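Local coordinates for glycerol uptake operon antiterminator regulatory protein (Listeria monocytogenes str. 4b, PDB 3KTS) that probably acts as an antiterminator that allows transcription to read through into the glycerol uptake genes in response to glycerol-3-phosphate, at residues H17-M22 / K44-Y49; P135-E140 / S162-Q167. All coordinates share one frame; numbering follows the deposited sequence.

Contact 1 of 2, residues H17-M22 / K44-Y49; sequences HNQKDM and KALVKY
The methyl end CD2 of Leu-46 meets both Gln-19 and Met-22, linking, in this TIM barrel, the loop after strand 12-16 and the start of helix 20-25 to the next helix in the chain, 43-52. Met-22 crosses Leu-46 at about a right angle, its CE lying 3.8 Å from Leu-46 CD2 and equally far from Leu-46 CB. The bend of the thioether at chi3 (74°) helps to bring CE there, and an unbranched, flexible methionine can reach across to the leucine of the neighbouring helix. On the more exposed flank, Gln-19 lays one face of its carboxamide over the same methyl, with Gln-19 CD 3.6 Å from Leu-46 CD2; an amide can serve here because its flat face packs on carbon and the residue is exposed, so its polar atoms can still meet water. Behind this layer, Met-22 also touches Met-35 of strand 32-39, and Val-47 turns away, against Ile-81 of helix 71-81. Buried Asp-21 links the turn through OD1 to Lys-181, beyond strand 173-178, in a salt bridge. Asn-18 ND2 closes the turn by donating to Asp-21 OD2 at 2.8 Å, with the oxygen nearly in the Asn-18 amide plane yet approached from above the carboxylate plane.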
ATOM      1  N   HIS A  17       0.099   6.138  10.827  1.00 86.09           N
ATOM      2  CA  HIS A  17       0.352   5.234  11.954  1.00 85.79           C
ATOM      3  C   HIS A  17      -0.703   5.418  13.038  1.00 92.32           C
ATOM      4  O   HIS A  17      -1.011   4.485  13.791  1.00 93.62           O
ATOM      5  CB  HIS A  17       1.719   5.518  12.578  1.00 88.65           C
ATOM      6  CG  HIS A  17       2.878   5.075  11.745  1.00 86.69           C
ATOM      7  ND1 HIS A  17       3.325   3.772  11.723  1.00106.01           N
ATOM      8  CD2 HIS A  17       3.694   5.768  10.917  1.00 91.68           C
ATOM      9  CE1 HIS A  17       4.365   3.679  10.915  1.00105.93           C
ATOM     10  NE2 HIS A  17       4.606   4.874  10.407  1.00 93.45           N
ATOM     11  N   ASN A  18      -1.239   6.635  13.112  1.00 98.49           N
ATOM     12  CA  ASN A  18      -2.118   7.063  14.195  1.00 98.86           C
ATOM     13  C   ASN A  18      -3.537   7.335  13.736  1.00105.15           C
ATOM     14  O   ASN A  18      -3.838   7.340  12.540  1.00108.46           O
ATOM     15  CB  ASN A  18      -1.570   8.344  14.832  1.00 94.55           C
ATOM     16  CG  ASN A  18      -0.241   8.135  15.516  1.00102.80           C
ATOM     17  OD1 ASN A  18      -0.184   7.691  16.662  1.00116.21           O
ATOM     18  ND2 ASN A  18       0.843   8.463  14.821  1.00105.66           N
ATOM     19  N   GLN A  19      -4.408   7.567  14.710  1.00118.07           N
ATOM     20  CA  GLN A  19      -5.708   8.159  14.460  1.00126.14           C
ATOM     21  C   GLN A  19      -5.490   9.654  14.192  1.00128.08           C
ATOM     22  O   GLN A  19      -6.159  10.243  13.339  1.00130.49           O
ATOM     23  CB  GLN A  19      -6.615   7.954  15.674  1.00129.13           C
ATOM     24  CG  GLN A  19      -7.988   7.381  15.354  1.00134.66           C
ATOM     25  CD  GLN A  19      -9.092   8.430  15.252  1.00145.30           C
ATOM     26  OE1 GLN A  19     -10.140   8.298  15.887  1.00148.03           O
ATOM     27  NE2 GLN A  19      -8.872   9.459  14.440  1.00146.39           N
ATOM     28  N   LYS A  20      -4.532  10.245  14.915  1.00124.96           N
ATOM     29  CA  LYS A  20      -4.151  11.656  14.763  1.00121.42           C
ATOM     30  C   LYS A  20      -3.432  11.954  13.447  1.00118.50           C
ATOM     31  O   LYS A  20      -3.481  13.081  12.957  1.00117.37           O
ATOM     32  CB  LYS A  20      -3.273  12.107  15.932  1.00124.03           C
ATOM     33  CG  LYS A  20      -4.035  12.435  17.204  1.00129.79           C
ATOM     34  CD  LYS A  20      -3.089  12.901  18.295  1.00126.25           C
ATOM     35  CE  LYS A  20      -3.816  13.097  19.609  1.00124.05           C
ATOM     36  NZ  LYS A  20      -2.858  13.365  20.715  1.00136.83           N
ATOM     37  N   ASP A  21      -2.763  10.946  12.890  1.00116.54           N
ATOM     38  CA  ASP A  21      -2.090  11.067  11.598  1.00107.67           C
ATOM     39  C   ASP A  21      -3.078  11.172  10.446  1.00104.94           C
ATOM     40  O   ASP A  21      -2.787  11.808   9.432  1.00103.68           O
ATOM     41  CB  ASP A  21      -1.148   9.884  11.364  1.00102.71           C
ATOM     42  CG  ASP A  21       0.202  10.068  12.025  1.00103.18           C
ATOM     43  OD1 ASP A  21       0.486  11.185  12.511  1.00106.54           O
ATOM     44  OD2 ASP A  21       0.987   9.092  12.055  1.00 85.00           O
ATOM     45  N   MET A  22      -4.244  10.550  10.603  1.00105.73           N
ATOM     46  CA  MET A  22      -5.275  10.614   9.572  1.00113.80           C
ATOM     47  C   MET A  22      -6.017  11.957   9.591  1.00114.98           C
ATOM     48  O   MET A  22      -6.569  12.377   8.572  1.00115.83           O
ATOM     49  CB  MET A  22      -6.235   9.417   9.651  1.00112.41           C
ATOM     50  CG  MET A  22      -7.578   9.688  10.308  1.00114.60           C
ATOM     51  SD  MET A  22      -8.808   8.494   9.788  1.00119.47           S
ATOM     52  CE  MET A  22      -8.262   7.064  10.722  1.00122.92           C
ATOM     53  N   LYS A  44     -14.118  -0.122  11.407  1.00 86.08           N
ATOM     54  CA  LYS A  44     -15.203   0.264  10.493  1.00 88.65           C
ATOM     55  C   LYS A  44     -15.455   1.772  10.495  1.00 93.68           C
ATOM     56  O   LYS A  44     -15.662   2.372   9.437  1.00 96.34           O
ATOM     57  CB  LYS A  44     -16.485  -0.512  10.833  1.00 88.04           C
ATOM     58  CG  LYS A  44     -17.769  -0.037  10.150  1.00 79.14           C
ATOM     59  CD  LYS A  44     -18.880  -1.086  10.290  1.00 91.40           C
ATOM     60  CE  LYS A  44     -20.136  -0.532  10.978  1.00 97.40           C
ATOM     61  NZ  LYS A  44     -20.865   0.512  10.200  1.00 94.58           N
ATOM     62  N   ALA A  45     -15.413   2.370  11.685  1.00 94.91           N
ATOM     63  CA  ALA A  45     -15.592   3.809  11.860  1.00 90.79           C
ATOM     64  C   ALA A  45     -14.481   4.604  11.177  1.00 90.14           C
ATOM     65  O   ALA A  45     -14.764   5.538  10.428  1.00 86.96           O
ATOM     66  CB  ALA A  45     -15.667   4.156  13.340  1.00 91.53           C
ATOM     67  N   LEU A  46     -13.231   4.206  11.423  1.00 88.68           N
ATOM     68  CA  LEU A  46     -12.046   4.876  10.871  1.00 85.42           C
ATOM     69  C   LEU A  46     -11.975   4.863   9.348  1.00 92.57           C
ATOM     70  O   LEU A  46     -11.443   5.794   8.746  1.00 99.19           O
ATOM     71  CB  LEU A  46     -10.766   4.255  11.424  1.00 84.23           C
ATOM     72  CG  LEU A  46     -10.463   4.394  12.911  1.00 85.96           C
ATOM     73  CD1 LEU A  46      -9.065   3.876  13.228  1.00 89.59           C
ATOM     74  CD2 LEU A  46     -10.637   5.827  13.360  1.00 99.76           C
ATOM     75  N   VAL A  47     -12.493   3.803   8.732  1.00 90.52           N
ATOM     76  CA  VAL A  47     -12.551   3.713   7.275  1.00 90.23           C
ATOM     77  C   VAL A  47     -13.669   4.613   6.732  1.00 93.83           C
ATOM     78  O   VAL A  47     -13.459   5.371   5.775  1.00 94.18           O
ATOM     79  CB  VAL A  47     -12.696   2.240   6.790  1.00 90.38           C
ATOM     80  CG1 VAL A  47     -12.862   2.163   5.268  1.00 81.13           C
ATOM     81  CG2 VAL A  47     -11.489   1.417   7.229  1.00 80.83           C
ATOM     82  N   LYS A  48     -14.843   4.548   7.359  1.00 96.69           N
ATOM     83  CA  LYS A  48     -15.987   5.351   6.923  1.00 94.82           C
ATOM     84  C   LYS A  48     -15.782   6.839   7.179  1.00 97.19           C
ATOM     85  O   LYS A  48     -16.253   7.662   6.397  1.00102.06           O
ATOM     86  CB  LYS A  48     -17.299   4.856   7.542  1.00 87.92           C
ATOM     87  CG  LYS A  48     -17.716   3.450   7.090  1.00 97.07           C
ATOM     88  CD  LYS A  48     -17.835   3.336   5.571  1.00105.68           C
ATOM     89  CE  LYS A  48     -17.501   1.932   5.083  1.00102.82           C
ATOM     90  NZ  LYS A  48     -18.567   0.944   5.400  1.00112.47           N
ATOM     91  N   TYR A  49     -15.055   7.173   8.249  1.00 95.81           N
ATOM     92  CA  TYR A  49     -14.722   8.567   8.555  1.00 94.33           C
ATOM     93  C   TYR A  49     -13.690   9.140   7.589  1.00 94.87           C
ATOM     94  O   TYR A  49     -13.698  10.338   7.307  1.00 98.95           O
ATOM     95  CB  TYR A  49     -14.243   8.735  10.000  1.00 93.77           C
ATOM     96  CG  TYR A  49     -14.125  10.183  10.428  1.00 97.59           C
ATOM     97  CD1 TYR A  49     -15.263  10.948  10.689  1.00 99.03           C
ATOM     98  CD2 TYR A  49     -12.876  10.792  10.559  1.00 93.14           C
ATOM     99  CE1 TYR A  49     -15.159  12.282  11.072  1.00 96.69           C
ATOM    100  CE2 TYR A  49     -12.764  12.123  10.944  1.00 86.18           C
ATOM    101  CZ  TYR A  49     -13.907  12.859  11.199  1.00 92.67           C
ATOM    102  OH  TYR A  49     -13.797  14.174  11.578  1.00108.37           O
TER

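Contact 2 of 2, residues P135-E140 / S162-Q167; sequences PGIIPE and SEQVNQ
Two backbone amides, those of Glu-160 and Thr-161, hydrogen-bond to the side-chain oxygen OE1 of Gln-164, which places its carboxamide beside the residues that lead into helix 162-169. OE1 is held in this way, which should limit rotation of the amide, and one of the amide's faces receives the CG2 methyl of Ile-137. That methyl sits 3.5 Å from Gln-164 NE2 and 3.7 Å from Gln-164 CD. The two side chains run side by side and point the same way; Gln-164 is extended beyond CG (chi2 166°), which brings its amide alongside the CG2 branch of Ile-137. Glutamine suits the place because it offers an acceptor to the backbone and a flat face to a methyl.

Within the TIM-barrel fold, this joins the loop after strand 130-134 and the start of helix 139-149 to the following helix. Pro-139 opens its helix right after the N-cap residue Ile-138, a position where proline's missing N-H costs no helical bond. Its ring packs on Gln-167, with Pro-139 CG 4.2 Å from Gln-167 CB and Pro-139 CB 4.0 Å from Gln-167 O. Deeper in, Gly-136 bonds through its backbone to Gly-157. Ser-171 OG lies between two carbonyl acceptors, hydrogen-bonding to Gln-167 O; its bond to Pro-139 O is weak, as expected when one hydroxyl proton has to serve two oxygens.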
ATOM      1  N   PRO A 135      12.671  -1.389   1.241  1.00 82.60           N
ATOM      2  CA  PRO A 135      12.565   0.059   1.379  1.00 82.14           C
ATOM      3  C   PRO A 135      12.470   0.752   0.031  1.00 82.94           C
ATOM      4  O   PRO A 135      12.767   0.148  -1.003  1.00 85.60           O
ATOM      5  CB  PRO A 135      13.873   0.439   2.065  1.00 78.88           C
ATOM      6  CG  PRO A 135      14.833  -0.568   1.591  1.00 86.12           C
ATOM      7  CD  PRO A 135      14.052  -1.849   1.477  1.00 85.08           C
ATOM      8  N   GLY A 136      12.050   2.013   0.060  1.00 83.57           N
ATOM      9  CA  GLY A 136      11.871   2.806  -1.148  1.00 84.53           C
ATOM     10  C   GLY A 136      13.096   3.613  -1.524  1.00 84.75           C
ATOM     11  O   GLY A 136      13.015   4.506  -2.371  1.00 88.00           O
ATOM     12  N   ILE A 137      14.230   3.306  -0.896  1.00 83.13           N
ATOM     13  CA  ILE A 137      15.479   4.005  -1.201  1.00 85.95           C
ATOM     14  C   ILE A 137      16.500   3.162  -1.965  1.00 84.46           C
ATOM     15  O   ILE A 137      17.686   3.494  -1.983  1.00 83.41           O
ATOM     16  CB  ILE A 137      16.129   4.648   0.048  1.00 80.68           C
ATOM     17  CG1 ILE A 137      16.298   3.621   1.174  1.00 94.61           C
ATOM     18  CG2 ILE A 137      15.318   5.864   0.494  1.00 85.47           C
ATOM     19  CD1 ILE A 137      17.152   4.109   2.332  1.00 95.53           C
ATOM     20  N   ILE A 138      16.041   2.080  -2.595  1.00 87.42           N
ATOM     21  CA  ILE A 138      16.882   1.340  -3.537  1.00 88.74           C
ATOM     22  C   ILE A 138      16.276   1.411  -4.932  1.00 87.22           C
ATOM     23  O   ILE A 138      15.526   0.510  -5.330  1.00 85.18           O
ATOM     24  CB  ILE A 138      17.082  -0.143  -3.177  1.00 85.87           C
ATOM     25  CG1 ILE A 138      17.115  -0.374  -1.665  1.00 91.28           C
ATOM     26  CG2 ILE A 138      18.362  -0.631  -3.822  1.00106.23           C
ATOM     27  CD1 ILE A 138      16.918  -1.830  -1.275  1.00 98.47           C
ATOM     28  N   PRO A 139      16.607   2.479  -5.682  1.00 86.34           N
ATOM     29  CA  PRO A 139      15.986   2.752  -6.975  1.00 87.25           C
ATOM     30  C   PRO A 139      16.313   1.701  -8.028  1.00 91.40           C
ATOM     31  O   PRO A 139      15.480   1.421  -8.883  1.00 98.97           O
ATOM     32  CB  PRO A 139      16.576   4.112  -7.371  1.00 85.43           C
ATOM     33  CG  PRO A 139      17.115   4.684  -6.105  1.00 87.36           C
ATOM     34  CD  PRO A 139      17.606   3.505  -5.346  1.00 86.20           C
ATOM     35  N   GLU A 140      17.501   1.107  -7.950  1.00 96.87           N
ATOM     36  CA  GLU A 140      17.909   0.105  -8.932  1.00 96.07           C
ATOM     37  C   GLU A 140      17.193  -1.232  -8.766  1.00 97.46           C
ATOM     38  O   GLU A 140      17.024  -1.959  -9.745  1.00101.91           O
ATOM     39  CB  GLU A 140      19.427  -0.056  -8.947  1.00 97.69           C
ATOM     40  CG  GLU A 140      20.121   1.014  -9.789  1.00115.76           C
ATOM     41  CD  GLU A 140      21.440   1.485  -9.197  1.00132.17           C
ATOM     42  OE1 GLU A 140      22.483   1.334  -9.871  1.00133.20           O
ATOM     43  OE2 GLU A 140      21.435   2.014  -8.062  1.00135.92           O
ATOM     44  N   SER A 162      12.785  14.634  -1.258  1.00 86.43           N
ATOM     45  CA  SER A 162      12.132  14.700  -2.564  1.00 86.66           C
ATOM     46  C   SER A 162      13.022  14.138  -3.664  1.00 86.62           C
ATOM     47  O   SER A 162      12.522  13.698  -4.700  1.00 87.49           O
ATOM     48  CB  SER A 162      11.731  16.138  -2.905  1.00 87.14           C
ATOM     49  OG  SER A 162      10.383  16.394  -2.551  1.00 92.28           O
ATOM     50  N   GLU A 163      14.336  14.175  -3.434  1.00 84.83           N
ATOM     51  CA  GLU A 163      15.317  13.547  -4.320  1.00 89.34           C
ATOM     52  C   GLU A 163      15.019  12.059  -4.443  1.00 86.17           C
ATOM     53  O   GLU A 163      14.957  11.517  -5.549  1.00 80.76           O
ATOM     54  CB  GLU A 163      16.742  13.732  -3.777  1.00 90.79           C
ATOM     55  CG  GLU A 163      17.319  15.138  -3.931  1.00110.19           C
ATOM     56  CD  GLU A 163      17.049  16.046  -2.737  1.00111.96           C
ATOM     57  OE1 GLU A 163      15.875  16.212  -2.346  1.00 97.29           O
ATOM     58  OE2 GLU A 163      18.026  16.609  -2.198  1.00119.66           O
ATOM     59  N   GLN A 164      14.814  11.428  -3.290  1.00 84.10           N
ATOM     60  CA  GLN A 164      14.544  10.004  -3.183  1.00 80.65           C
ATOM     61  C   GLN A 164      13.214   9.607  -3.822  1.00 82.75           C
ATOM     62  O   GLN A 164      13.131   8.553  -4.465  1.00 83.31           O
ATOM     63  CB  GLN A 164      14.579   9.581  -1.719  1.00 81.32           C
ATOM     64  CG  GLN A 164      15.971   9.578  -1.113  1.00 79.78           C
ATOM     65  CD  GLN A 164      15.943   9.485   0.396  1.00 85.53           C
ATOM     66  OE1 GLN A 164      15.011   9.964   1.040  1.00 74.89           O
ATOM     67  NE2 GLN A 164      16.972   8.868   0.971  1.00 78.92           N
ATOM     68  N   VAL A 165      12.192  10.452  -3.650  1.00 80.06           N
ATOM     69  CA  VAL A 165      10.889  10.246  -4.290  1.00 78.42           C
ATOM     70  C   VAL A 165      11.055  10.241  -5.801  1.00 81.04           C
ATOM     71  O   VAL A 165      10.602   9.320  -6.475  1.00 92.48           O
ATOM     72  CB  VAL A 165       9.852  11.329  -3.893  1.00 78.69           C
ATOM     73  CG1 VAL A 165       8.578  11.185  -4.713  1.00 70.07           C
ATOM     74  CG2 VAL A 165       9.512  11.244  -2.422  1.00 82.57           C
ATOM     75  N   ASN A 166      11.736  11.262  -6.310  1.00 78.33           N
ATOM     76  CA  ASN A 166      11.997  11.411  -7.733  1.00 72.24           C
ATOM     77  C   ASN A 166      12.797  10.275  -8.344  1.00 79.39           C
ATOM     78  O   ASN A 166      12.436   9.778  -9.405  1.00 88.84           O
ATOM     79  CB  ASN A 166      12.721  12.721  -7.977  1.00 73.93           C
ATOM     80  CG  ASN A 166      11.825  13.916  -7.806  1.00 77.96           C
ATOM     81  OD1 ASN A 166      10.594  13.797  -7.837  1.00 63.26           O
ATOM     82  ND2 ASN A 166      12.432  15.086  -7.644  1.00 60.70           N
ATOM     83  N   GLN A 167      13.875   9.877  -7.663  1.00 83.97           N
ATOM     84  CA  GLN A 167      14.772   8.805  -8.102  1.00 83.35           C
ATOM     85  C   GLN A 167      14.054   7.472  -8.264  1.00 83.48           C
ATOM     86  O   GLN A 167      14.272   6.756  -9.243  1.00 83.18           O
ATOM     87  CB  GLN A 167      15.927   8.631  -7.111  1.00 80.99           C
ATOM     88  CG  GLN A 167      17.080   9.606  -7.291  1.00 89.58           C
ATOM     89  CD  GLN A 167      18.068   9.574  -6.134  1.00 94.17           C
ATOM     90  OE1 GLN A 167      19.264   9.790  -6.324  1.00 98.61           O
ATOM     91  NE2 GLN A 167      17.570   9.306  -4.927  1.00 97.48           N
TER

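Contacts 1 and 2 repeat one theme at different places around the barrel: in each, the loop leaving a parallel strand and the start of the helix after it pack against the next helix in the chain. Their centres are 28 Å apart, with nearest atoms about 13 Å apart, so they do not touch, and each centre lies about 16 Å from the centre of the chain. Contact 1 includes a buried residue, whereas contact 2 is a surface contact. Both first segments follow the C-terminal ends of their strands, the end where TIM barrels usually bind ligands; a glycerol-3-phosphate site there would be consistent with the family but remains an inference.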